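Local structure of glycosyl hydrolase, family 38 (Enterococcus faecalis, 5KBP) at residues 22-25 with 26-29; 29-32 with 33-36; 358-361 with 362-366; 346-349 with 350-353; 231-234 with 235-238. The protein probably hydrolyses alpha-mannosidic linkages in glycans, as other glycoside hydrolases of family 38 do. All coordinates share one frame; numbering follows the deposited sequence.

How the interactions relate
Every contact is local, so none closes a long loop; each fixes a turn or a helix end. From the N terminus, interaction 1 starts helix 25-45 and interaction 2 continues it, the two sharing H29. Interaction 5 turns the chain after strand 226-231 and packs against both: H235 on H28 and Y22, and V238, P237 and Q236 on L35. Interaction 4 ends helix 337-348, and interaction 3 opens helix 362-393 soon after; they follow in series without nesting or crossing. V361 and V364 of interaction 3 lie against Y22 and L23, tying the middle-domain region to the N-terminal one. C359 also lies near H353.

Interaction 1. Residues 22-25 with 26-29; sequences YLPY and EEHH
H28 reaches back from the first turn of helix 25-45 to the residues that lead into it. Its CB rests 3.5 Å from Y25 O, and with CG beside the backbone N (chi1 -67°) the ring swings toward Y22 and L23. CD2 lies 3.4 Å from L23 O. L23 CB sits over one face, a CH-pi contact 3.6 Å from the H28 ring centroid. NE2 accepts a hydrogen bond from L23 N at 3.1 Å, the donor tilted out of the ring plane by 33°. CE1, at the tip, points edge-first at the face of Y22 in a T-shaped pair with planes at 88°. Histidine suits the place because one flat ring offers an acceptor, a face and an edge together. Further on, H29 CB stands over the Y25 ring, while Y25 OH lies 3.6 Å above the centre of the H29 ring. H29 ND1 donates to E26 OE2 at 3.0 Å, which steadies the imidazole; its NE2 bonds D63 O, and E26 OE1 bonds Y342 of the second subunit. H29 N binds Y25 O at 2.8 Å, whereas H28 N to P24 O is weak. The whole is a helix N-terminus with P24 at the N-cap position.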
loop_
_atom_site.group_PDB
_atom_site.type_symbol
_atom_site.label_atom_id
_atom_site.label_comp_id
_atom_site.label_asym_id
_atom_site.label_seq_id
_atom_site.Cartn_x
_atom_site.Cartn_y
_atom_site.Cartn_z
ATOM N N TYR A 22 3.382 10.690 -12.931
ATOM C CA TYR A 22 2.181 11.513 -13.014
ATOM C C TYR A 22 0.897 10.695 -13.050
ATOM O O TYR A 22 -0.189 11.270 -12.921
ATOM C CB TYR A 22 2.244 12.428 -14.242
ATOM C CG TYR A 22 2.523 11.721 -15.550
ATOM C CD1 TYR A 22 3.825 11.495 -15.976
ATOM C CD2 TYR A 22 1.484 11.296 -16.369
ATOM C CE1 TYR A 22 4.086 10.855 -17.174
ATOM C CE2 TYR A 22 1.737 10.653 -17.571
ATOM C CZ TYR A 22 3.040 10.437 -17.967
ATOM O OH TYR A 22 3.303 9.801 -19.158
ATOM N N LEU A 23 0.991 9.386 -13.225
ATOM C CA LEU A 23 -0.143 8.485 -13.138
ATOM C C LEU A 23 -0.009 7.595 -11.910
ATOM O O LEU A 23 1.090 7.434 -11.365
ATOM C CB LEU A 23 -0.240 7.609 -14.395
ATOM C CG LEU A 23 -0.683 8.276 -15.697
ATOM C CD1 LEU A 23 -0.599 7.290 -16.853
ATOM C CD2 LEU A 23 -2.096 8.816 -15.548
ATOM N N PRO A 24 -1.109 7.014 -11.427
ATOM C CA PRO A 24 -0.986 5.961 -10.415
ATOM C C PRO A 24 -0.123 4.825 -10.944
ATOM O O PRO A 24 0.001 4.627 -12.156
ATOM C CB PRO A 24 -2.433 5.515 -10.185
ATOM C CG PRO A 24 -3.253 6.705 -10.561
ATOM C CD PRO A 24 -2.516 7.353 -11.703
ATOM N N TYR A 25 0.484 4.081 -10.014
ATOM C CA TYR A 25 1.497 3.094 -10.384
ATOM C C TYR A 25 0.981 2.110 -11.426
ATOM O O TYR A 25 1.650 1.841 -12.430
ATOM C CB TYR A 25 1.981 2.336 -9.148
ATOM C CG TYR A 25 2.709 1.061 -9.513
ATOM C CD1 TYR A 25 3.974 1.105 -10.080
ATOM C CD2 TYR A 25 2.122 -0.183 -9.312
ATOM C CE1 TYR A 25 4.642 -0.053 -10.429
ATOM C CE2 TYR A 25 2.784 -1.350 -9.658
ATOM C CZ TYR A 25 4.045 -1.278 -10.217
ATOM O OH TYR A 25 4.713 -2.431 -10.564
ATOM N N GLU A 26 -0.215 1.561 -11.204
ATOM C CA GLU A 26 -0.713 0.516 -12.092
ATOM C C GLU A 26 -1.042 1.053 -13.479
ATOM O O GLU A 26 -1.018 0.294 -14.453
ATOM C CB GLU A 26 -1.935 -0.162 -11.476
ATOM C CG GLU A 26 -1.626 -1.007 -10.247
ATOM C CD GLU A 26 -0.773 -2.232 -10.555
ATOM O OE1 GLU A 26 -0.257 -2.846 -9.598
ATOM O OE2 GLU A 26 -0.622 -2.587 -11.744
ATOM N N GLU A 27 -1.352 2.347 -13.592
ATOM C CA GLU A 27 -1.552 2.935 -14.914
ATOM C C GLU A 27 -0.262 2.898 -15.725
ATOM O O GLU A 27 -0.276 2.550 -16.911
ATOM C CB GLU A 27 -2.074 4.366 -14.782
ATOM C CG GLU A 27 -3.469 4.475 -14.173
ATOM C CD GLU A 27 -4.571 4.142 -15.163
ATOM O OE1 GLU A 27 -4.290 4.121 -16.379
ATOM O OE2 GLU A 27 -5.718 3.904 -14.726
ATOM N N HIS A 28 0.866 3.247 -15.098
ATOM C CA HIS A 28 2.157 3.068 -15.752
ATOM C C HIS A 28 2.476 1.589 -15.938
ATOM O O HIS A 28 3.041 1.194 -16.963
ATOM C CB HIS A 28 3.266 3.741 -14.942
ATOM C CG HIS A 28 3.170 5.234 -14.897
ATOM N ND1 HIS A 28 3.332 6.024 -16.014
ATOM C CD2 HIS A 28 2.946 6.081 -13.865
ATOM C CE1 HIS A 28 3.204 7.294 -15.673
ATOM N NE2 HIS A 28 2.972 7.356 -14.374
ATOM N N HIS A 29 2.118 0.760 -14.954
ATOM C CA HIS A 29 2.474 -0.654 -15.000
ATOM C C HIS A 29 1.791 -1.365 -16.160
ATOM O O HIS A 29 2.415 -2.178 -16.851
ATOM C CB HIS A 29 2.111 -1.324 -13.676
ATOM C CG HIS A 29 2.600 -2.733 -13.558
ATOM N ND1 HIS A 29 2.067 -3.631 -12.659
ATOM C CD2 HIS A 29 3.576 -3.398 -14.221
ATOM C CE1 HIS A 29 2.691 -4.789 -12.775
ATOM N NE2 HIS A 29 3.611 -4.676 -13.716
#

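Interaction 2. Residues 29-32 with 33-36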
loop_
_atom_site.group_PDB
_atom_site.type_symbol
_atom_site.label_atom_id
_atom_site.label_comp_id
_atom_site.label_asym_id
_atom_site.label_seq_id
_atom_site.Cartn_x
_atom_site.Cartn_y
_atom_site.Cartn_z
ATOM N N HIS A 29 2.118 0.760 -14.954
ATOM C CA HIS A 29 2.474 -0.654 -15.000
ATOM C C HIS A 29 1.791 -1.365 -16.160
ATOM O O HIS A 29 2.415 -2.178 -16.851
ATOM C CB HIS A 29 2.111 -1.324 -13.676
ATOM C CG HIS A 29 2.600 -2.733 -13.558
ATOM N ND1 HIS A 29 2.067 -3.631 -12.659
ATOM C CD2 HIS A 29 3.576 -3.398 -14.221
ATOM C CE1 HIS A 29 2.691 -4.789 -12.775
ATOM N NE2 HIS A 29 3.611 -4.676 -13.716
ATOM N N MET A 30 0.508 -1.075 -16.390
ATOM C CA MET A 30 -0.198 -1.708 -17.499
ATOM C C MET A 30 0.345 -1.248 -18.845
ATOM O O MET A 30 0.248 -1.985 -19.835
ATOM C CB MET A 30 -1.696 -1.426 -17.401
ATOM C CG MET A 30 -2.377 -2.060 -16.197
ATOM S SD MET A 30 -2.205 -3.854 -16.130
ATOM C CE MET A 30 -0.916 -4.037 -14.897
ATOM N N ARG A 31 0.912 -0.044 -18.905
ATOM C CA ARG A 31 1.571 0.405 -20.124
ATOM C C ARG A 31 2.956 -0.209 -20.278
ATOM O O ARG A 31 3.457 -0.318 -21.402
ATOM C CB ARG A 31 1.654 1.930 -20.142
ATOM C CG ARG A 31 0.324 2.598 -20.448
ATOM C CD ARG A 31 0.364 4.101 -20.239
ATOM N NE ARG A 31 -0.896 4.721 -20.638
ATOM C CZ ARG A 31 -1.956 4.846 -19.845
ATOM N NH1 ARG A 31 -1.915 4.390 -18.600
ATOM N NH2 ARG A 31 -3.062 5.426 -20.297
ATOM N N LEU A 32 3.582 -0.617 -19.171
ATOM C CA LEU A 32 4.837 -1.355 -19.262
ATOM C C LEU A 32 4.619 -2.721 -19.900
ATOM O O LEU A 32 5.485 -3.217 -20.630
ATOM C CB LEU A 32 5.462 -1.504 -17.875
ATOM C CG LEU A 32 6.833 -2.179 -17.822
ATOM C CD1 LEU A 32 7.870 -1.333 -18.541
ATOM C CD2 LEU A 32 7.261 -2.455 -16.386
ATOM N N ILE A 33 3.465 -3.341 -19.638
ATOM C CA ILE A 33 3.161 -4.634 -20.243
ATOM C C ILE A 33 3.049 -4.495 -21.755
ATOM O O ILE A 33 3.540 -5.343 -22.509
ATOM C CB ILE A 33 1.873 -5.219 -19.634
ATOM C CG1 ILE A 33 1.953 -5.204 -18.106
ATOM C CG2 ILE A 33 1.636 -6.633 -20.144
ATOM C CD1 ILE A 33 3.104 -6.004 -17.547
ATOM N N GLU A 34 2.401 -3.424 -22.219
ATOM C CA GLU A 34 2.286 -3.189 -23.654
ATOM C C GLU A 34 3.656 -2.982 -24.291
ATOM O O GLU A 34 3.920 -3.486 -25.389
ATOM C CB GLU A 34 1.388 -1.981 -23.919
ATOM C CG GLU A 34 -0.075 -2.199 -23.567
ATOM C CD GLU A 34 -0.923 -0.964 -23.801
ATOM O OE1 GLU A 34 -0.347 0.129 -23.992
ATOM O OE2 GLU A 34 -2.165 -1.084 -23.792
ATOM N N LEU A 35 4.540 -2.247 -23.612
ATOM C CA LEU A 35 5.862 -1.975 -24.164
ATOM C C LEU A 35 6.666 -3.259 -24.329
ATOM O O LEU A 35 7.204 -3.533 -25.409
ATOM C CB LEU A 35 6.610 -0.986 -23.271
ATOM C CG LEU A 35 8.083 -0.762 -23.617
ATOM C CD1 LEU A 35 8.226 -0.097 -24.975
ATOM C CD2 LEU A 35 8.771 0.062 -22.543
ATOM N N VAL A 36 6.756 -4.063 -23.265
ATOM C CA VAL A 36 7.552 -5.286 -23.327
ATOM C C VAL A 36 6.934 -6.290 -24.292
ATOM O O VAL A 36 7.657 -7.030 -24.971
ATOM C CB VAL A 36 7.723 -5.877 -21.915
ATOM C CG1 VAL A 36 8.494 -7.192 -21.967
ATOM C CG2 VAL A 36 8.431 -4.880 -21.009
#
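I33 folds its longer branch back over the carbonyl of H29, one turn earlier in the alpha-helix 25-45. CG1 lies 3.3 Å from H29 O, and CD1 goes on to the imidazole, 4.1 Å from H29 NE2. This course follows from chi1 of -51°, which sets CG1 beside the backbone N and turns CG2 away from it. M30 CE approaches the same CG1 loosely, at 4.5 Å. L32 CD1 lies loosely near L35 CD2 and V36 CG2, at 4.3 and 4.4 Å; all three residues are buried. Beneath them the backbone sets the spacing: I33 N donates to H29 O at 3.2 Å and L35 N to R31 O at 3.1 Å, the i to i+4 pattern of an alpha-helix. Farther out, L32, I33 and V36 pack on helix 59-65, which suits their apolar side chains. R31 and E34, partly exposed, lie toward the subunit interface: R31 forms a salt bridge with E27, and E34 one with K478 of the second subunit, long flexible chains suiting such a surface. The straightest of the three backbone bonds runs from V36 N to L32 O, 3.0 Å long with an angle of 173° at the hydrogen.

Interaction 3. Residues 358-361 with 362-366; sequences GCSV and DEVHR
H365 and V364 fold back from the first turn of helix 362-393 onto the loop before it, an alpha-helical N-terminus with V361 at the N-cap position. The polar contacts between backbone atoms are few: V364 N makes a weak hydrogen bond to V361 O at 3.1 Å, and R366 N binds D362 O in the next, regular step of the helix. Apolar packing comes from the two valines, whose CG2 methyls meet at 3.9 Å, and from V364 CG1, 3.6 Å from S360 CB. The branched chains suit this place because they spread methyls over the turn without needing a polar partner. V361 CG2 also lies 3.6 Å from E363 OE2, where the bent glutamate chain returns toward the loop. H365 CG lies beside the backbone N (chi1 -65°), which brings the ring back to G358 and S360. S360 N and C359 N lie at the ring edge, and S360 CB packs 3.5 Å from H365 CE1. G358 has positive phi (72°) after helix 353-356, a backbone shape glycine adopts easily. Outside partners hold the polar ends: S360 OG bonds D354 O, and D362 is fixed between a salt bridge to R303 and the backbone N of E767. R366 bridges to E767 and to E373 of the second subunit. At the ring's tip, H365 NE2 stands 3.2 Å from G358 CA.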
loop_
_atom_site.group_PDB
_atom_site.type_symbol
_atom_site.label_atom_id
_atom_site.label_comp_id
_atom_site.label_asym_id
_atom_site.label_seq_id
_atom_site.Cartn_x
_atom_site.Cartn_y
_atom_site.Cartn_z
ATOM N N GLY A 358 9.668 12.670 -4.157
ATOM C CA GLY A 358 8.368 13.214 -3.823
ATOM C C GLY A 358 7.751 14.056 -4.915
ATOM O O GLY A 358 6.964 14.959 -4.621
ATOM N N CYS A 359 8.090 13.786 -6.173
ATOM C CA CYS A 359 7.597 14.556 -7.310
ATOM C C CYS A 359 6.648 13.732 -8.176
ATOM O O CYS A 359 6.717 13.759 -9.405
ATOM C CB CYS A 359 8.760 15.085 -8.143
ATOM S SG CYS A 359 9.892 13.812 -8.741
ATOM N N SER A 360 5.750 12.991 -7.538
ATOM C CA SER A 360 4.714 12.221 -8.210
ATOM C C SER A 360 3.347 12.699 -7.718
ATOM O O SER A 360 3.243 13.645 -6.932
ATOM C CB SER A 360 4.915 10.723 -7.970
ATOM O OG SER A 360 6.125 10.272 -8.552
ATOM N N VAL A 361 2.293 12.034 -8.184
ATOM C CA VAL A 361 0.938 12.373 -7.762
ATOM C C VAL A 361 0.633 11.667 -6.446
ATOM O O VAL A 361 1.374 10.771 -6.026
ATOM C CB VAL A 361 -0.093 12.017 -8.848
ATOM C CG1 VAL A 361 0.037 12.969 -10.028
ATOM C CG2 VAL A 361 0.095 10.582 -9.305
ATOM N N ASP A 362 -0.462 12.068 -5.792
ATOM C CA ASP A 362 -0.734 11.613 -4.429
ATOM C C ASP A 362 -0.856 10.097 -4.346
ATOM O O ASP A 362 -0.405 9.485 -3.371
ATOM C CB ASP A 362 -2.008 12.268 -3.898
ATOM C CG ASP A 362 -1.869 13.766 -3.735
ATOM O OD1 ASP A 362 -0.743 14.282 -3.883
ATOM O OD2 ASP A 362 -2.889 14.423 -3.446
ATOM N N GLU A 363 -1.472 9.472 -5.354
ATOM C CA GLU A 363 -1.680 8.028 -5.305
ATOM C C GLU A 363 -0.359 7.275 -5.261
ATOM O O GLU A 363 -0.266 6.222 -4.618
ATOM C CB GLU A 363 -2.508 7.568 -6.506
ATOM C CG GLU A 363 -3.914 8.146 -6.570
ATOM C CD GLU A 363 -3.946 9.555 -7.131
ATOM O OE1 GLU A 363 -4.719 10.386 -6.612
ATOM O OE2 GLU A 363 -3.193 9.830 -8.089
ATOM N N VAL A 364 0.669 7.798 -5.931
ATOM C CA VAL A 364 1.969 7.135 -5.947
ATOM C C VAL A 364 2.572 7.112 -4.549
ATOM O O VAL A 364 3.069 6.079 -4.082
ATOM C CB VAL A 364 2.909 7.823 -6.953
ATOM C CG1 VAL A 364 4.339 7.354 -6.747
ATOM C CG2 VAL A 364 2.454 7.559 -8.383
ATOM N N HIS A 365 2.525 8.249 -3.854
ATOM C CA HIS A 365 3.236 8.369 -2.587
ATOM C C HIS A 365 2.496 7.700 -1.436
ATOM O O HIS A 365 3.134 7.264 -0.472
ATOM C CB HIS A 365 3.500 9.843 -2.281
ATOM C CG HIS A 365 4.429 10.495 -3.256
ATOM N ND1 HIS A 365 4.101 11.639 -3.948
ATOM C CD2 HIS A 365 5.673 10.152 -3.666
ATOM C CE1 HIS A 365 5.106 11.982 -4.733
ATOM N NE2 HIS A 365 6.071 11.092 -4.585
ATOM N N ARG A 366 1.166 7.605 -1.508
ATOM C CA ARG A 366 0.455 6.763 -0.553
ATOM C C ARG A 366 0.831 5.301 -0.734
ATOM O O ARG A 366 0.868 4.543 0.241
ATOM C CB ARG A 366 -1.057 6.947 -0.692
ATOM C CG ARG A 366 -1.552 8.334 -0.319
ATOM C CD ARG A 366 -3.036 8.323 0.008
ATOM N NE ARG A 366 -3.835 7.806 -1.097
ATOM C CZ ARG A 366 -4.310 8.552 -2.088
ATOM N NH1 ARG A 366 -4.066 9.855 -2.112
ATOM N NH2 ARG A 366 -5.029 7.998 -3.054
#

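Interaction 4. Residues 346-349 with 350-353; sequences TLLQ and NHPH
N350 is the third residue of the type I beta turn from L348 to H351; its backbone N donates to L347 O at 3.0 Å. The donor stands well above the carbonyl plane, 56° out of it, as is usual for a bond spanning only three residues. N350 CB lies 3.5 Å from the same L347 O. Its amide suits the site by offering a donor and an acceptor at one end: ND2 bonds M368 O and OD1 bonds R371, both on helix 362-393.

H351 closes the turn, with H351 N donating to L348 O at 2.9 Å. Its chi1 of -73°, with CG beside the backbone N, brings the ring over the carbonyl of L347, whose O lies 3.6 Å above the ring plane, over its centre. L347 CG touches H351 CE1 at 3.9 Å, and L348 CD2 comes to 3.3 Å from ND1. This buried nitrogen has no partner in the model, whereas NE2 at the far side of the ring is hydrogen-bonded to N310 OD1, which should limit rotation of the imidazole.

P352 follows with CD 3.2 Å from L348 O and 3.3 Å from Q349 O. In proline CD occupies the place an N-H would have, so at this residue both carbonyls meet a carbon. P352 also occupies the N-cap position of the short helix 353-356.

Around the turn, L347 packs on helices 304-332 and 362-393, L348 touches helix 100-117, and H351 reaches both helix 304-332 and helix 100-117, so the link between helices 337-348 and 353-356 is packed among three others.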
loop_
_atom_site.group_PDB
_atom_site.type_symbol
_atom_site.label_atom_id
_atom_site.label_comp_id
_atom_site.label_asym_id
_atom_site.label_seq_id
_atom_site.Cartn_x
_atom_site.Cartn_y
_atom_site.Cartn_z
ATOM N N THR A 346 11.805 -4.466 -1.629
ATOM C CA THR A 346 10.647 -3.667 -1.243
ATOM C C THR A 346 11.047 -2.224 -0.960
ATOM O O THR A 346 10.336 -1.288 -1.344
ATOM C CB THR A 346 9.967 -4.286 -0.020
ATOM O OG1 THR A 346 9.538 -5.618 -0.330
ATOM C CG2 THR A 346 8.764 -3.455 0.406
ATOM N N LEU A 347 12.190 -2.024 -0.300
ATOM C CA LEU A 347 12.644 -0.667 -0.014
ATOM C C LEU A 347 13.154 0.023 -1.273
ATOM O O LEU A 347 12.900 1.216 -1.479
ATOM C CB LEU A 347 13.730 -0.687 1.062
ATOM C CG LEU A 347 14.318 0.679 1.420
ATOM C CD1 LEU A 347 13.238 1.605 1.960
ATOM C CD2 LEU A 347 15.461 0.538 2.414
ATOM N N LEU A 348 13.877 -0.709 -2.126
ATOM C CA LEU A 348 14.375 -0.135 -3.371
ATOM C C LEU A 348 13.252 0.279 -4.312
ATOM O O LEU A 348 13.471 1.137 -5.174
ATOM C CB LEU A 348 15.306 -1.125 -4.074
ATOM C CG LEU A 348 16.686 -1.308 -3.438
ATOM C CD1 LEU A 348 17.451 -2.422 -4.128
ATOM C CD2 LEU A 348 17.475 -0.012 -3.493
ATOM N N GLN A 349 12.062 -0.308 -4.171
ATOM C CA GLN A 349 10.932 0.097 -5.000
ATOM C C GLN A 349 10.426 1.490 -4.645
ATOM O O GLN A 349 9.662 2.072 -5.421
ATOM C CB GLN A 349 9.800 -0.926 -4.884
ATOM C CG GLN A 349 10.102 -2.251 -5.568
ATOM C CD GLN A 349 9.116 -3.344 -5.205
ATOM O OE1 GLN A 349 7.985 -3.071 -4.804
ATOM N NE2 GLN A 349 9.548 -4.594 -5.337
ATOM N N ASN A 350 10.827 2.028 -3.495
ATOM C CA ASN A 350 10.579 3.422 -3.151
ATOM C C ASN A 350 11.729 4.333 -3.555
ATOM O O ASN A 350 11.656 5.542 -3.315
ATOM C CB ASN A 350 10.323 3.567 -1.647
ATOM C CG ASN A 350 8.921 3.160 -1.253
ATOM O OD1 ASN A 350 8.044 3.020 -2.102
ATOM N ND2 ASN A 350 8.699 2.977 0.043
ATOM N N HIS A 351 12.777 3.785 -4.161
ATOM C CA HIS A 351 13.969 4.548 -4.506
ATOM C C HIS A 351 14.088 5.018 -5.961
ATOM O O HIS A 351 15.063 5.712 -6.266
ATOM C CB HIS A 351 15.211 3.732 -4.147
ATOM C CG HIS A 351 15.474 3.659 -2.675
ATOM N ND1 HIS A 351 16.468 2.873 -2.132
ATOM C CD2 HIS A 351 14.874 4.281 -1.633
ATOM C CE1 HIS A 351 16.467 3.012 -0.818
ATOM N NE2 HIS A 351 15.510 3.862 -0.489
ATOM N N PRO A 352 13.179 4.684 -6.891
ATOM C CA PRO A 352 13.205 5.392 -8.179
ATOM C C PRO A 352 13.075 6.892 -7.960
ATOM O O PRO A 352 12.362 7.345 -7.063
ATOM C CB PRO A 352 12.001 4.816 -8.928
ATOM C CG PRO A 352 11.900 3.439 -8.418
ATOM C CD PRO A 352 12.258 3.529 -6.957
ATOM N N HIS A 353 13.788 7.665 -8.788
ATOM C CA HIS A 353 13.970 9.085 -8.494
ATOM C C HIS A 353 12.637 9.813 -8.365
ATOM O O HIS A 353 12.460 10.633 -7.460
ATOM C CB HIS A 353 14.857 9.744 -9.555
ATOM C CG HIS A 353 14.330 9.633 -10.952
ATOM N ND1 HIS A 353 14.450 8.483 -11.702
ATOM C CD2 HIS A 353 13.702 10.534 -11.742
ATOM C CE1 HIS A 353 13.908 8.677 -12.891
ATOM N NE2 HIS A 353 13.446 9.913 -12.940
#

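Interaction 5. Residues 231-234 with 235-238; sequences NGVD and HQPV
D234 C comes up to the imidazole of H235 obliquely, 3.7 Å from CG, and the ring also stacks on that of H28 and meets W17 edge-to-face. A water joins the ring to the turn, 3.1 Å from H235 ND1 and a weak 3.4 Å from D234 O, while NE2 is hydrogen-bonded to D18 O. The other flat group is the amide of Q236, which its chain, bent at chi2, brings alongside V233 CG1. With CG anti to the backbone N (chi1 -178°), OE1 arrives 3.3 Å from V233 CG1, and Q236 CB lies 3.5 Å from the same methyl. Between them a type II beta turn runs from V233 to Q236, closed by Q236 N donating to V233 O at 3.2 Å from above the carbonyl plane. H235, at the third position, has the positive phi (58°) characteristic of that place in a type II turn, where glycine or asparagine is commoner than histidine. D234, at the second, has its carboxylate hydrogen-bonded to H16 and Y194, and F481 of the second subunit packs on V233 and Q236. One i to i+3 backbone bond thus closes the turn, while H16, Y194, D18 and a water satisfy D234 and H235.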
loop_
_atom_site.group_PDB
_atom_site.type_symbol
_atom_site.label_atom_id
_atom_site.label_comp_id
_atom_site.label_asym_id
_atom_site.label_seq_id
_atom_site.Cartn_x
_atom_site.Cartn_y
_atom_site.Cartn_z
ATOM N N ASN A 231 17.308 6.201 -29.329
ATOM C CA ASN A 231 16.002 6.016 -29.964
ATOM C C ASN A 231 14.968 5.687 -28.888
ATOM O O ASN A 231 14.584 4.535 -28.670
ATOM C CB ASN A 231 16.093 4.937 -31.037
ATOM C CG ASN A 231 14.746 4.579 -31.627
ATOM O OD1 ASN A 231 14.323 3.426 -31.570
ATOM N ND2 ASN A 231 14.063 5.565 -32.194
ATOM N N GLY A 232 14.512 6.731 -28.208
ATOM C CA GLY A 232 13.522 6.570 -27.161
ATOM C C GLY A 232 13.433 7.816 -26.309
ATOM O O GLY A 232 14.155 8.795 -26.516
ATOM N N VAL A 233 12.525 7.753 -25.333
ATOM C CA VAL A 233 12.270 8.863 -24.419
ATOM C C VAL A 233 11.383 8.352 -23.283
ATOM O O VAL A 233 11.117 7.149 -23.189
ATOM C CB VAL A 233 11.642 10.061 -25.165
ATOM C CG1 VAL A 233 10.191 9.788 -25.518
ATOM C CG2 VAL A 233 11.804 11.370 -24.384
ATOM N N ASP A 234 10.934 9.255 -22.410
ATOM C CA ASP A 234 10.147 8.876 -21.243
ATOM C C ASP A 234 8.847 8.195 -21.654
ATOM O O ASP A 234 8.003 8.800 -22.323
ATOM C CB ASP A 234 9.851 10.114 -20.396
ATOM C CG ASP A 234 11.112 10.806 -19.914
ATOM O OD1 ASP A 234 11.686 11.604 -20.685
ATOM O OD2 ASP A 234 11.526 10.556 -18.763
ATOM N N HIS A 235 8.690 6.934 -21.242
ATOM C CA HIS A 235 7.476 6.154 -21.496
ATOM C C HIS A 235 7.177 6.057 -22.990
ATOM O O HIS A 235 6.020 6.088 -23.416
ATOM C CB HIS A 235 6.279 6.734 -20.737
ATOM C CG HIS A 235 6.448 6.738 -19.249
ATOM N ND1 HIS A 235 6.077 7.806 -18.462
ATOM C CD2 HIS A 235 6.941 5.801 -18.405
ATOM C CE1 HIS A 235 6.340 7.530 -17.196
ATOM N NE2 HIS A 235 6.864 6.319 -17.135
ATOM N N GLN A 236 8.223 5.936 -23.789
ATOM C CA GLN A 236 8.049 5.878 -25.234
ATOM C C GLN A 236 7.800 4.444 -25.678
ATOM O O GLN A 236 8.587 3.553 -25.333
ATOM C CB GLN A 236 9.276 6.424 -25.951
ATOM C CG GLN A 236 9.167 6.439 -27.468
ATOM C CD GLN A 236 8.236 7.521 -27.986
ATOM O OE1 GLN A 236 7.745 8.355 -27.224
ATOM N NE2 GLN A 236 7.995 7.516 -29.292
ATOM N N PRO A 237 6.729 4.180 -26.422
ATOM C CA PRO A 237 6.578 2.860 -27.041
ATOM C C PRO A 237 7.715 2.605 -28.017
ATOM O O PRO A 237 8.243 3.527 -28.643
ATOM C CB PRO A 237 5.229 2.954 -27.762
ATOM C CG PRO A 237 4.511 4.086 -27.096
ATOM C CD PRO A 237 5.575 5.055 -26.687
ATOM N N VAL A 238 8.105 1.336 -28.133
ATOM C CA VAL A 238 9.208 0.984 -29.016
ATOM C C VAL A 238 8.796 1.237 -30.461
ATOM O O VAL A 238 7.680 0.896 -30.878
ATOM C CB VAL A 238 9.643 -0.473 -28.787
ATOM C CG1 VAL A 238 8.491 -1.442 -29.050
ATOM C CG2 VAL A 238 10.855 -0.809 -29.645
HETATM O O HOH W 1 5.706 10.313 -20.300
#